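Local atomic coordinates of folylpolyglutamate synthase protein FOLC (Mycobacterium tuberculosis, PDB entry 2VOS), a protein that probably catalyses the ATP-dependent attachment of L-glutamate to dihydropteroate, giving dihydrofolate, and the stepwise extension of tetrahydrofolate into polyglutamate forms. Residues P45-T48 with R49-A52; R258-S261 with E262-L266; K385-D388 with G389-A393; I440-A443 with T444-D448. All coordinates share one frame; numbering follows the deposited sequence.

Contact 1: P45-T48 with R49-A52; sequences PSLT and RISA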
ATOM      1  N   PRO A  45       7.886  -0.611 -21.269  1.00 67.37           N
ATOM      2  CA  PRO A  45       9.026  -0.060 -20.568  1.00 66.50           C
ATOM      3  C   PRO A  45       9.534   1.290 -21.091  1.00 65.19           C
ATOM      4  O   PRO A  45      10.210   2.008 -20.346  1.00 65.72           O
ATOM      5  CB  PRO A  45      10.093  -1.141 -20.760  1.00 66.72           C
ATOM      6  CG  PRO A  45       9.274  -2.429 -20.685  1.00 67.08           C
ATOM      7  CD  PRO A  45       8.040  -2.062 -21.503  1.00 67.64           C
ATOM      8  N   SER A  46       9.269   1.647 -22.338  1.00 62.81           N
ATOM      9  CA  SER A  46       9.742   2.951 -22.774  1.00 60.39           C
ATOM     10  C   SER A  46       8.740   4.045 -22.368  1.00 57.69           C
ATOM     11  O   SER A  46       9.007   5.225 -22.609  1.00 57.22           O
ATOM     12  CB  SER A  46       9.935   2.955 -24.280  1.00 61.07           C
ATOM     13  OG  SER A  46       8.708   2.603 -24.894  1.00 64.10           O
ATOM     14  N   LEU A  47       7.587   3.644 -21.797  1.00 54.16           N
ATOM     15  CA  LEU A  47       6.498   4.549 -21.342  1.00 50.90           C
ATOM     16  C   LEU A  47       5.847   5.309 -22.486  1.00 48.99           C
ATOM     17  O   LEU A  47       5.325   6.415 -22.323  1.00 46.91           O
ATOM     18  CB  LEU A  47       7.001   5.525 -20.288  1.00 50.54           C
ATOM     19  CG  LEU A  47       7.596   4.793 -19.090  1.00 52.15           C
ATOM     20  CD1 LEU A  47       8.423   5.691 -18.213  1.00 56.82           C
ATOM     21  CD2 LEU A  47       6.472   4.173 -18.305  1.00 55.41           C
ATOM     22  N   THR A  48       5.886   4.688 -23.660  1.00 47.25           N
ATOM     23  CA  THR A  48       5.472   5.322 -24.901  1.00 45.95           C
ATOM     24  C   THR A  48       3.994   5.690 -24.904  1.00 45.01           C
ATOM     25  O   THR A  48       3.620   6.814 -25.258  1.00 44.64           O
ATOM     26  CB  THR A  48       5.829   4.428 -26.121  1.00 45.61           C
ATOM     27  OG1 THR A  48       7.246   4.527 -26.350  1.00 46.71           O
ATOM     28  CG2 THR A  48       5.126   4.923 -27.349  1.00 46.69           C
ATOM     29  N   ARG A  49       3.150   4.745 -24.511  1.00 44.34           N
ATOM     30  CA  ARG A  49       1.714   4.977 -24.539  1.00 43.58           C
ATOM     31  C   ARG A  49       1.291   6.024 -23.523  1.00 43.21           C
ATOM     32  O   ARG A  49       0.551   6.963 -23.859  1.00 43.89           O
ATOM     33  CB  ARG A  49       0.957   3.668 -24.290  1.00 43.89           C
ATOM     34  CG  ARG A  49       0.915   2.717 -25.486  1.00 43.63           C
ATOM     35  CD  ARG A  49       0.070   1.442 -25.166  1.00 46.68           C
ATOM     36  NE  ARG A  49       0.308   0.853 -23.836  1.00 45.53           N
ATOM     37  CZ  ARG A  49       1.126  -0.172 -23.577  1.00 50.97           C
ATOM     38  NH1 ARG A  49       1.838  -0.764 -24.547  1.00 52.35           N
ATOM     39  NH2 ARG A  49       1.254  -0.608 -22.333  1.00 50.50           N
ATOM     40  N   ILE A  50       1.695   5.862 -22.258  1.00 42.82           N
ATOM     41  CA  ILE A  50       1.230   6.787 -21.218  1.00 42.00           C
ATOM     42  C   ILE A  50       1.851   8.173 -21.497  1.00 41.78           C
ATOM     43  O   ILE A  50       1.197   9.196 -21.326  1.00 40.51           O
ATOM     44  CB  ILE A  50       1.604   6.272 -19.807  1.00 44.37           C
ATOM     45  CG1 ILE A  50       1.003   7.170 -18.713  1.00 45.21           C
ATOM     46  CG2 ILE A  50       3.117   6.229 -19.609  1.00 42.87           C
ATOM     47  CD1 ILE A  50      -0.482   7.117 -18.671  1.00 46.18           C
ATOM     48  N   SER A  51       3.117   8.233 -21.952  1.00 41.17           N
ATOM     49  CA  SER A  51       3.669   9.533 -22.371  1.00 40.85           C
ATOM     50  C   SER A  51       2.879  10.203 -23.496  1.00 41.01           C
ATOM     51  O   SER A  51       2.623  11.400 -23.440  1.00 41.06           O
ATOM     52  CB  SER A  51       5.117   9.429 -22.803  1.00 41.19           C
ATOM     53  OG  SER A  51       5.906   9.034 -21.702  1.00 43.76           O
ATOM     54  N   ALA A  52       2.540   9.439 -24.534  1.00 40.17           N
ATOM     55  CA  ALA A  52       1.744   9.975 -25.611  1.00 41.18           C
ATOM     56  C   ALA A  52       0.402  10.497 -25.102  1.00 41.99           C
ATOM     57  O   ALA A  52      -0.058  11.558 -25.529  1.00 42.47           O
ATOM     58  CB  ALA A  52       1.542   8.918 -26.719  1.00 40.54           C
TER

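Contact 2: R258-S261 with E262-L266; sequences REDS and EFAVL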
ATOM      1  N   ARG A 258      18.501   9.438   4.626  1.00 39.57           N
ATOM      2  CA  ARG A 258      18.350   7.994   4.850  1.00 39.95           C
ATOM      3  C   ARG A 258      17.891   7.735   6.255  1.00 40.45           C
ATOM      4  O   ARG A 258      18.468   8.315   7.186  1.00 39.65           O
ATOM      5  CB  ARG A 258      19.704   7.286   4.699  1.00 39.58           C
ATOM      6  CG  ARG A 258      20.254   7.350   3.307  1.00 42.88           C
ATOM      7  CD  ARG A 258      21.797   7.109   3.322  1.00 49.12           C
ATOM      8  NE  ARG A 258      22.456   8.200   4.030  1.00 50.38           N
ATOM      9  CZ  ARG A 258      23.711   8.163   4.480  1.00 54.88           C
ATOM     10  NH1 ARG A 258      24.465   7.076   4.291  1.00 52.70           N
ATOM     11  NH2 ARG A 258      24.213   9.222   5.112  1.00 52.97           N
ATOM     12  N   GLU A 259      16.944   6.808   6.440  1.00 39.58           N
ATOM     13  CA  GLU A 259      16.546   6.481   7.817  1.00 40.55           C
ATOM     14  C   GLU A 259      17.720   6.040   8.581  1.00 41.63           C
ATOM     15  O   GLU A 259      18.615   5.382   8.032  1.00 40.38           O
ATOM     16  CB  GLU A 259      15.387   5.466   7.917  1.00 41.60           C
ATOM     17  CG  GLU A 259      14.876   5.366   9.368  1.00 41.48           C
ATOM     18  CD  GLU A 259      13.645   4.475   9.465  1.00 47.07           C
ATOM     19  OE1 GLU A 259      13.215   4.038   8.375  1.00 43.90           O
ATOM     20  OE2 GLU A 259      13.129   4.221  10.589  1.00 43.78           O
ATOM     21  N   ASP A 260      17.782   6.484   9.839  1.00 43.12           N
ATOM     22  CA  ASP A 260      18.889   6.170  10.764  1.00 43.93           C
ATOM     23  C   ASP A 260      20.160   6.917  10.478  1.00 44.94           C
ATOM     24  O   ASP A 260      21.178   6.663  11.120  1.00 45.37           O
ATOM     25  CB  ASP A 260      19.174   4.661  10.855  1.00 44.95           C
ATOM     26  CG  ASP A 260      17.962   3.871  11.385  1.00 47.18           C
ATOM     27  OD1 ASP A 260      17.285   4.345  12.283  1.00 46.43           O
ATOM     28  OD2 ASP A 260      17.620   2.806  10.859  1.00 52.40           O
ATOM     29  N   SER A 261      20.149   7.803   9.493  1.00 45.12           N
ATOM     30  CA  SER A 261      21.276   8.751   9.339  1.00 44.80           C
ATOM     31  C   SER A 261      20.788  10.210   9.392  1.00 44.73           C
ATOM     32  O   SER A 261      21.322  11.012  10.148  1.00 45.50           O
ATOM     33  CB  SER A 261      22.006   8.569   8.020  1.00 45.43           C
ATOM     34  OG  SER A 261      22.756   7.381   7.986  1.00 46.34           O
ATOM     35  N   GLU A 262      19.812  10.549   8.546  1.00 43.45           N
ATOM     36  CA  GLU A 262      19.313  11.910   8.462  1.00 42.79           C
ATOM     37  C   GLU A 262      18.036  12.055   9.254  1.00 41.83           C
ATOM     38  O   GLU A 262      17.671  13.152   9.582  1.00 42.84           O
ATOM     39  CB  GLU A 262      19.060  12.328   6.992  1.00 42.88           C
ATOM     40  CG  GLU A 262      20.324  12.698   6.173  1.00 41.68           C
ATOM     41  CD  GLU A 262      21.253  11.507   5.925  1.00 45.10           C
ATOM     42  OE1 GLU A 262      20.789  10.504   5.361  1.00 45.14           O
ATOM     43  OE2 GLU A 262      22.452  11.557   6.317  1.00 45.23           O
ATOM     44  N   PHE A 263      17.363  10.952   9.566  1.00 40.81           N
ATOM     45  CA  PHE A 263      16.125  10.955  10.372  1.00 39.65           C
ATOM     46  C   PHE A 263      15.938   9.573  11.018  1.00 40.48           C
ATOM     47  O   PHE A 263      16.542   8.585  10.559  1.00 41.22           O
ATOM     48  CB  PHE A 263      14.894  11.320   9.511  1.00 39.75           C
ATOM     49  CG  PHE A 263      14.675  10.400   8.341  1.00 38.29           C
ATOM     50  CD1 PHE A 263      15.323  10.641   7.102  1.00 38.42           C
ATOM     51  CD2 PHE A 263      13.815   9.343   8.435  1.00 39.85           C
ATOM     52  CE1 PHE A 263      15.096   9.785   5.982  1.00 35.87           C
ATOM     53  CE2 PHE A 263      13.600   8.447   7.312  1.00 36.39           C
ATOM     54  CZ  PHE A 263      14.241   8.673   6.121  1.00 36.20           C
ATOM     55  N   ALA A 264      15.103   9.470  12.056  1.00 39.72           N
ATOM     56  CA  ALA A 264      14.976   8.187  12.793  1.00 39.84           C
ATOM     57  C   ALA A 264      13.809   8.206  13.745  1.00 39.84           C
ATOM     58  O   ALA A 264      13.391   9.269  14.199  1.00 40.98           O
ATOM     59  CB  ALA A 264      16.266   7.898  13.610  1.00 38.66           C
ATOM     60  N   VAL A 265      13.281   7.029  14.063  1.00 39.52           N
ATOM     61  CA  VAL A 265      12.402   6.912  15.213  1.00 39.21           C
ATOM     62  C   VAL A 265      13.288   6.913  16.455  1.00 40.26           C
ATOM     63  O   VAL A 265      14.127   6.028  16.611  1.00 40.27           O
ATOM     64  CB  VAL A 265      11.703   5.603  15.190  1.00 38.47           C
ATOM     65  CG1 VAL A 265      10.819   5.519  16.409  1.00 39.17           C
ATOM     66  CG2 VAL A 265      10.872   5.505  13.890  1.00 38.61           C
ATOM     67  N   LEU A 266      13.125   7.900  17.326  1.00 40.24           N
ATOM     68  CA  LEU A 266      13.921   7.964  18.543  1.00 40.37           C
ATOM     69  C   LEU A 266      13.306   7.104  19.660  1.00 40.72           C
ATOM     70  O   LEU A 266      14.025   6.366  20.339  1.00 40.62           O
ATOM     71  CB  LEU A 266      14.099   9.422  18.997  1.00 39.72           C
ATOM     72  CG  LEU A 266      14.893  10.311  18.036  1.00 40.29           C
ATOM     73  CD1 LEU A 266      15.096  11.706  18.608  1.00 39.16           C
ATOM     74  CD2 LEU A 266      16.262   9.707  17.707  1.00 40.64           C
TER
HETATM   75  O   HOH W   1      14.584   4.766  12.669  1.00 32.23           O

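Contact 3: K385-D388 with G389-A393; sequences KDVD and GILAA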
ATOM      1  N   LYS A 385       2.775 -15.005  -5.067  1.00 38.51           N
ATOM      2  CA  LYS A 385       3.458 -14.672  -3.796  1.00 38.65           C
ATOM      3  C   LYS A 385       4.316 -15.763  -3.177  1.00 40.16           C
ATOM      4  O   LYS A 385       4.215 -16.977  -3.497  1.00 40.47           O
ATOM      5  CB  LYS A 385       2.441 -14.206  -2.729  1.00 37.45           C
ATOM      6  CG  LYS A 385       1.514 -13.148  -3.248  1.00 37.64           C
ATOM      7  CD  LYS A 385       2.271 -12.033  -3.935  1.00 37.19           C
ATOM      8  CE  LYS A 385       1.267 -10.892  -4.197  1.00 40.54           C
ATOM      9  NZ  LYS A 385       1.776  -9.797  -5.081  1.00 40.46           N
ATOM     10  N   ASP A 386       5.160 -15.357  -2.237  1.00 40.98           N
ATOM     11  CA  ASP A 386       5.924 -16.329  -1.485  1.00 42.45           C
ATOM     12  C   ASP A 386       5.009 -16.893  -0.393  1.00 42.57           C
ATOM     13  O   ASP A 386       5.119 -16.537   0.786  1.00 42.48           O
ATOM     14  CB  ASP A 386       7.170 -15.678  -0.895  1.00 42.31           C
ATOM     15  CG  ASP A 386       8.054 -16.678  -0.166  1.00 44.43           C
ATOM     16  OD1 ASP A 386       7.677 -17.875  -0.035  1.00 43.15           O
ATOM     17  OD2 ASP A 386       9.150 -16.259   0.252  1.00 47.62           O
ATOM     18  N   VAL A 387       4.120 -17.795  -0.796  1.00 42.96           N
ATOM     19  CA  VAL A 387       3.169 -18.448   0.122  1.00 44.00           C
ATOM     20  C   VAL A 387       3.842 -19.106   1.318  1.00 42.23           C
ATOM     21  O   VAL A 387       3.429 -18.900   2.463  1.00 39.95           O
ATOM     22  CB  VAL A 387       2.342 -19.519  -0.621  1.00 44.59           C
ATOM     23  CG1 VAL A 387       1.179 -19.975   0.250  1.00 47.36           C
ATOM     24  CG2 VAL A 387       1.841 -18.909  -1.936  1.00 48.37           C
ATOM     25  N   ASP A 388       4.879 -19.894   1.060  1.00 41.69           N
ATOM     26  CA  ASP A 388       5.568 -20.590   2.169  1.00 43.68           C
ATOM     27  C   ASP A 388       6.211 -19.591   3.190  1.00 43.69           C
ATOM     28  O   ASP A 388       6.086 -19.778   4.406  1.00 44.45           O
ATOM     29  CB  ASP A 388       6.605 -21.571   1.620  1.00 43.54           C
ATOM     30  CG  ASP A 388       7.250 -22.384   2.708  1.00 49.13           C
ATOM     31  OD1 ASP A 388       6.529 -23.216   3.338  1.00 51.19           O
ATOM     32  OD2 ASP A 388       8.480 -22.193   2.922  1.00 51.53           O
ATOM     33  N   GLY A 389       6.844 -18.523   2.691  1.00 42.62           N
ATOM     34  CA  GLY A 389       7.361 -17.465   3.560  1.00 43.18           C
ATOM     35  C   GLY A 389       6.255 -16.763   4.374  1.00 43.47           C
ATOM     36  O   GLY A 389       6.437 -16.420   5.563  1.00 44.32           O
ATOM     37  N   ILE A 390       5.107 -16.501   3.748  1.00 42.72           N
ATOM     38  CA  ILE A 390       3.946 -15.979   4.505  1.00 41.78           C
ATOM     39  C   ILE A 390       3.521 -16.944   5.639  1.00 42.43           C
ATOM     40  O   ILE A 390       3.343 -16.512   6.776  1.00 43.01           O
ATOM     41  CB  ILE A 390       2.753 -15.688   3.580  1.00 41.03           C
ATOM     42  CG1 ILE A 390       3.117 -14.489   2.678  1.00 38.90           C
ATOM     43  CG2 ILE A 390       1.495 -15.304   4.383  1.00 38.87           C
ATOM     44  CD1 ILE A 390       2.374 -14.461   1.308  1.00 37.28           C
ATOM     45  N   LEU A 391       3.341 -18.229   5.340  1.00 41.45           N
ATOM     46  CA  LEU A 391       2.856 -19.149   6.341  1.00 42.77           C
ATOM     47  C   LEU A 391       3.872 -19.289   7.494  1.00 43.07           C
ATOM     48  O   LEU A 391       3.505 -19.354   8.689  1.00 43.96           O
ATOM     49  CB  LEU A 391       2.598 -20.519   5.701  1.00 43.12           C
ATOM     50  CG  LEU A 391       1.409 -20.507   4.713  1.00 43.31           C
ATOM     51  CD1 LEU A 391       1.451 -21.665   3.699  1.00 44.10           C
ATOM     52  CD2 LEU A 391       0.088 -20.490   5.477  1.00 42.74           C
ATOM     53  N   ALA A 392       5.142 -19.316   7.128  1.00 41.39           N
ATOM     54  CA  ALA A 392       6.201 -19.512   8.128  1.00 40.97           C
ATOM     55  C   ALA A 392       6.254 -18.308   9.114  1.00 41.10           C
ATOM     56  O   ALA A 392       6.515 -18.487  10.295  1.00 40.10           O
ATOM     57  CB  ALA A 392       7.545 -19.717   7.448  1.00 40.41           C
ATOM     58  N   ALA A 393       5.914 -17.114   8.643  1.00 40.18           N
ATOM     59  CA  ALA A 393       5.920 -15.935   9.495  1.00 42.37           C
ATOM     60  C   ALA A 393       4.707 -15.945  10.412  1.00 42.82           C
ATOM     61  O   ALA A 393       4.751 -15.397  11.529  1.00 42.77           O
ATOM     62  CB  ALA A 393       5.900 -14.623   8.639  1.00 43.26           C
TER

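Contact 4: I440-A443 with T444-D448; sequences IDVA and TSLVD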
ATOM      1  N   ILE A 440     -14.876 -17.203   7.635  1.00 44.36           N
ATOM      2  CA  ILE A 440     -15.082 -16.434   8.864  1.00 45.65           C
ATOM      3  C   ILE A 440     -16.011 -17.168   9.853  1.00 47.01           C
ATOM      4  O   ILE A 440     -15.859 -17.064  11.093  1.00 46.76           O
ATOM      5  CB  ILE A 440     -15.526 -14.979   8.592  1.00 45.53           C
ATOM      6  CG1 ILE A 440     -14.374 -14.215   7.917  1.00 43.96           C
ATOM      7  CG2 ILE A 440     -15.878 -14.267   9.907  1.00 46.40           C
ATOM      8  CD1 ILE A 440     -14.799 -13.017   7.118  1.00 44.71           C
ATOM      9  N   ASP A 441     -16.993 -17.888   9.315  1.00 47.64           N
ATOM     10  CA  ASP A 441     -17.900 -18.590  10.199  1.00 48.53           C
ATOM     11  C   ASP A 441     -17.111 -19.723  10.856  1.00 47.73           C
ATOM     12  O   ASP A 441     -17.291 -20.003  12.035  1.00 47.99           O
ATOM     13  CB  ASP A 441     -19.146 -19.146   9.438  1.00 50.39           C
ATOM     14  CG  ASP A 441     -20.208 -18.048   9.099  1.00 53.99           C
ATOM     15  OD1 ASP A 441     -20.093 -16.864   9.535  1.00 57.78           O
ATOM     16  OD2 ASP A 441     -21.163 -18.371   8.366  1.00 59.83           O
ATOM     17  N   VAL A 442     -16.272 -20.409  10.081  1.00 46.21           N
ATOM     18  CA  VAL A 442     -15.438 -21.454  10.658  1.00 45.30           C
ATOM     19  C   VAL A 442     -14.552 -20.867  11.769  1.00 44.97           C
ATOM     20  O   VAL A 442     -14.527 -21.414  12.896  1.00 45.20           O
ATOM     21  CB  VAL A 442     -14.624 -22.234   9.594  1.00 44.26           C
ATOM     22  CG1 VAL A 442     -13.683 -23.254  10.248  1.00 46.53           C
ATOM     23  CG2 VAL A 442     -15.580 -22.994   8.646  1.00 46.74           C
ATOM     24  N   ALA A 443     -13.854 -19.749  11.491  1.00 44.56           N
ATOM     25  CA  ALA A 443     -12.954 -19.152  12.473  1.00 44.20           C
ATOM     26  C   ALA A 443     -13.754 -18.818  13.705  1.00 45.24           C
ATOM     27  O   ALA A 443     -13.276 -18.935  14.840  1.00 44.68           O
ATOM     28  CB  ALA A 443     -12.256 -17.872  11.926  1.00 43.49           C
ATOM     29  N   THR A 444     -14.983 -18.380  13.499  1.00 45.85           N
ATOM     30  CA  THR A 444     -15.765 -17.913  14.611  1.00 46.04           C
ATOM     31  C   THR A 444     -16.088 -19.083  15.528  1.00 46.44           C
ATOM     32  O   THR A 444     -16.043 -18.941  16.739  1.00 46.97           O
ATOM     33  CB  THR A 444     -17.080 -17.227  14.158  1.00 46.00           C
ATOM     34  OG1 THR A 444     -16.739 -16.078  13.369  1.00 46.96           O
ATOM     35  CG2 THR A 444     -17.967 -16.837  15.409  1.00 46.29           C
ATOM     36  N   SER A 445     -16.417 -20.230  14.963  1.00 46.91           N
ATOM     37  CA  SER A 445     -16.737 -21.342  15.820  1.00 47.84           C
ATOM     38  C   SER A 445     -15.451 -21.829  16.536  1.00 47.18           C
ATOM     39  O   SER A 445     -15.507 -22.252  17.673  1.00 46.32           O
ATOM     40  CB  SER A 445     -17.507 -22.447  15.075  1.00 48.27           C
ATOM     41  OG  SER A 445     -16.670 -23.091  14.140  1.00 53.60           O
ATOM     42  N   LEU A 446     -14.291 -21.700  15.904  1.00 45.65           N
ATOM     43  CA  LEU A 446     -13.061 -22.089  16.581  1.00 45.35           C
ATOM     44  C   LEU A 446     -12.785 -21.161  17.778  1.00 45.65           C
ATOM     45  O   LEU A 446     -12.406 -21.574  18.861  1.00 44.55           O
ATOM     46  CB  LEU A 446     -11.889 -22.083  15.597  1.00 44.68           C
ATOM     47  CG  LEU A 446     -11.884 -23.092  14.446  1.00 43.71           C
ATOM     48  CD1 LEU A 446     -10.663 -22.872  13.522  1.00 45.25           C
ATOM     49  CD2 LEU A 446     -11.918 -24.531  14.960  1.00 44.41           C
ATOM     50  N   VAL A 447     -13.031 -19.880  17.591  1.00 46.66           N
ATOM     51  CA  VAL A 447     -12.776 -18.915  18.629  1.00 47.81           C
ATOM     52  C   VAL A 447     -13.822 -19.077  19.785  1.00 48.92           C
ATOM     53  O   VAL A 447     -13.487 -18.863  20.936  1.00 49.61           O
ATOM     54  CB  VAL A 447     -12.816 -17.519  17.969  1.00 48.33           C
ATOM     55  CG1 VAL A 447     -13.443 -16.533  18.895  1.00 50.16           C
ATOM     56  CG2 VAL A 447     -11.437 -17.100  17.505  1.00 47.57           C
ATOM     57  N   ASP A 448     -15.080 -19.427  19.465  1.00 49.67           N
ATOM     58  CA  ASP A 448     -16.123 -19.790  20.455  1.00 50.08           C
ATOM     59  C   ASP A 448     -15.718 -21.051  21.232  1.00 50.16           C
ATOM     60  O   ASP A 448     -15.858 -21.110  22.436  1.00 49.39           O
ATOM     61  CB  ASP A 448     -17.459 -20.085  19.777  1.00 50.52           C
ATOM     62  CG  ASP A 448     -18.130 -18.833  19.195  1.00 55.69           C
ATOM     63  OD1 ASP A 448     -17.644 -17.693  19.418  1.00 59.46           O
ATOM     64  OD2 ASP A 448     -19.159 -18.986  18.504  1.00 59.55           O
TER

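Contact 1: P45-T48 with R49-A52
Ser-51 turns its hydroxyl back along the helix onto the carbonyl of Leu-47, the residue at the N-cap of helix 48-56. With OG anti to its own carbonyl carbon (chi1 -64°), the serine hydroxyl sits 2.8 Å from Leu-47 O and donates to it. The backbone N of Ser-51 donates to that same Leu-47 O at 2.9 Å. The two donors come from opposite faces of the carbonyl plane, OG tilted further out of it than N, so one residue grips one oxygen twice without its donors competing for the same side. One step further on, Ala-52 N bonds to Thr-48 O at 2.9 Å and continues the helical ladder.

Beside this polar pair runs an apolar one. Leu-47 and Ile-50 lie alongside each other and point the same way, with Leu-47 CB 4.0 Å from Ile-50 CG2 and the methyl CD2 of Leu-47 at 4.1 Å from that same branch. The rest of Ile-50 leads away; its side chain also touches Val-186 in a neighbouring loop.

Thr-48 looks the other way, back up the chain: its OG1 donates to Ser-46 OG at 2.8 Å. Asp-44 binds that serine hydroxyl and also takes the backbone N of Arg-49, while the Arg-49 guanidinium reaches off to a salt bridge with Glu-153.

Chemically, the helix start is rich in hydroxyl bonds: Leu-47 O, accepting two hydrogen bonds, takes the Ser-51 hydroxyl proton, and a relay of hydrogen bonds runs from the Thr-48 and Ser-46 hydroxyls to the Asp-44 carboxylate in the preceding loop.

Contact 2: R258-S261 with E262-L266
A tight turn carries the chain from strand 255-258 into strand 264-271, and Arg-258 and Glu-262 close its mouth. Residues 258-261 form a type II beta turn, with Arg-258 O accepting from Ser-261 N and, in its carbonyl plane, from Glu-262 N at 2.9 Å. The Glu-262 side chain folds at chi2 (67°) and brings its carboxylate almost coplanar with the guanidinium. Arg-258 meets it side-on: NE lies 3.1 Å from Glu-262 OE1 and NH2 lies 3.2 Å from OE2, both on syn lone pairs. The anti lone pair of OE1 takes the backbone N of Arg-258 at 2.6 Å, so this oxygen is held twice by one residue. Ser-261 OG lies over the centre of one guanidinium face.

Further along, Phe-263 turns its ring under the backbone of Glu-259 in a CH-pi contact, CA standing 3.8 Å from the ring centroid. Asp-260 N meets Phe-263 O nearly head-on, modelled at 2.5 Å, doubtfully short for such a bond. A water donates to Glu-259 OE2 and Asp-260 OD1 and accepts from Val-265 N.

Outward from the turn, the Glu-259 carboxylate bonds to His-300 and that of Asp-260 forms a salt bridge with Arg-236. Phe-263 packs on Val-303, Leu-304 and Ala-307 of helix 296-312, while Ala-264 and Leu-266 pair with strand 274-281.

Contact 3: K385-D388 with G389-A393
Asp-386 caps helix 387-394 from out of its own plane: the backbone N of Gly-389 meets the carboxylate oxygen OD1 from well above the carboxylate plane, 63° out of it. The bond itself is sound, 2.9 Å from Gly-389 N to Asp-386 OD1. Asp-386 is thus the N-cap of the helix that links strands 374-379 and 400-403 in a beta-alpha-beta unit, and it also sits at the centre of an inverse gamma turn, whose bond from Val-387 N to Lys-385 O is weak. CG lies anti to its backbone N (chi1 -176°), which swings the carboxylate forward over the first turn.

From there regular helical bonds take over. Ile-390 N reaches Asp-386 O at 3.0 Å, Leu-391 N reaches Val-387 O, and Ala-392 N reaches Asp-388 O. Both ends of Asp-386, side chain and carbonyl, therefore serve N-H groups of the opening turn.

On the flank, Val-387 and Leu-391 run side by side, CG1 of the valine 3.9 Å from CD1 of the leucine, and both touch helix 414-425. Asp-388 forms a salt bridge with Arg-424 of that helix. Lys-385 sends its chain the other way: NZ forms a salt bridge with Asp-200, a ligand of the bound magnesium, so the lysine belongs to the second shell of the metal site.

At the base of its side chain, Lys-385 CB still rests 4.0 Å from the Ile-390 methyl CD1, while Asp-386 OD2 lies 3.9 Å from the CA of Gly-389.

Contact 4: I440-A443 with T444-D448
Thr-444 and Ala-443, at the middle of helix 436-451, are the residues most enclosed by this contact, with Val-442 next. Thr-444 works through its hydroxyl. OG1 stands anti to the carbonyl carbon (chi1 -62°), which drops it one turn back onto Ile-440 O, and there it donates at a short 2.6 Å. The backbone N of Thr-444 donates to that same Ile-440 O at 2.9 Å from the opposite face of the carbonyl plane. The methyl branch Ile-440 CG2 comes no nearer than 4.0 Å to Thr-444 OG1.

Ala-443 contributes through its carbonyl, which accepts from Val-447 N at 2.9 Å; its small side chain points away from the second segment and packs on Val-376 and Val-378 of strand 374-379. Val-442 has a doubly used oxygen too: Leu-446 N approaches it in the carbonyl plane at 3.0 Å, and Ser-445 OG donates to Val-442 O, also at 3.0 Å. That serine hydroxyl sits between its backbone N and carbonyl carbon (chi1 69°), the rotation that aims it at the carbonyl three residues back. Val-442 CG1 and Leu-446 CD1 are only loosely apposed, 4.5 Å apart.

The helix lies against the six-stranded sheet, with Ile-440 and Thr-444 over strand 464-469 and Val-442 and Leu-446 over strands 400-403 and 430-432.

In consequence, both hydroxyls of this stretch donate to carbonyls of their own helix: the protons of Thr-444 and Ser-445 are spent within it, even though the Thr-444 side chain also touches Ile-466 of the sheet.

How the contacts relate
All four contacts are local turns in series along the chain; none nests in or crosses another, and each closes only the short loop or helical turn it spans. Contact 1 begins helix 48-56, near helix 117-140. Contact 2 follows, passing the chain from the edge strand 255-258 of the eight-stranded sheet into the three-stranded antiparallel sheet. Contacts 3 and 4 both belong to the Mur-type glutamate ligase region and flank the six-stranded sheet: contact 3 opens the helix between two of its parallel strands beside the magnesium site, and contact 4 lies within a later helix, about 23 Å away between centres. Contacts 1 and 4 fall on opposite sides of the chain's centre.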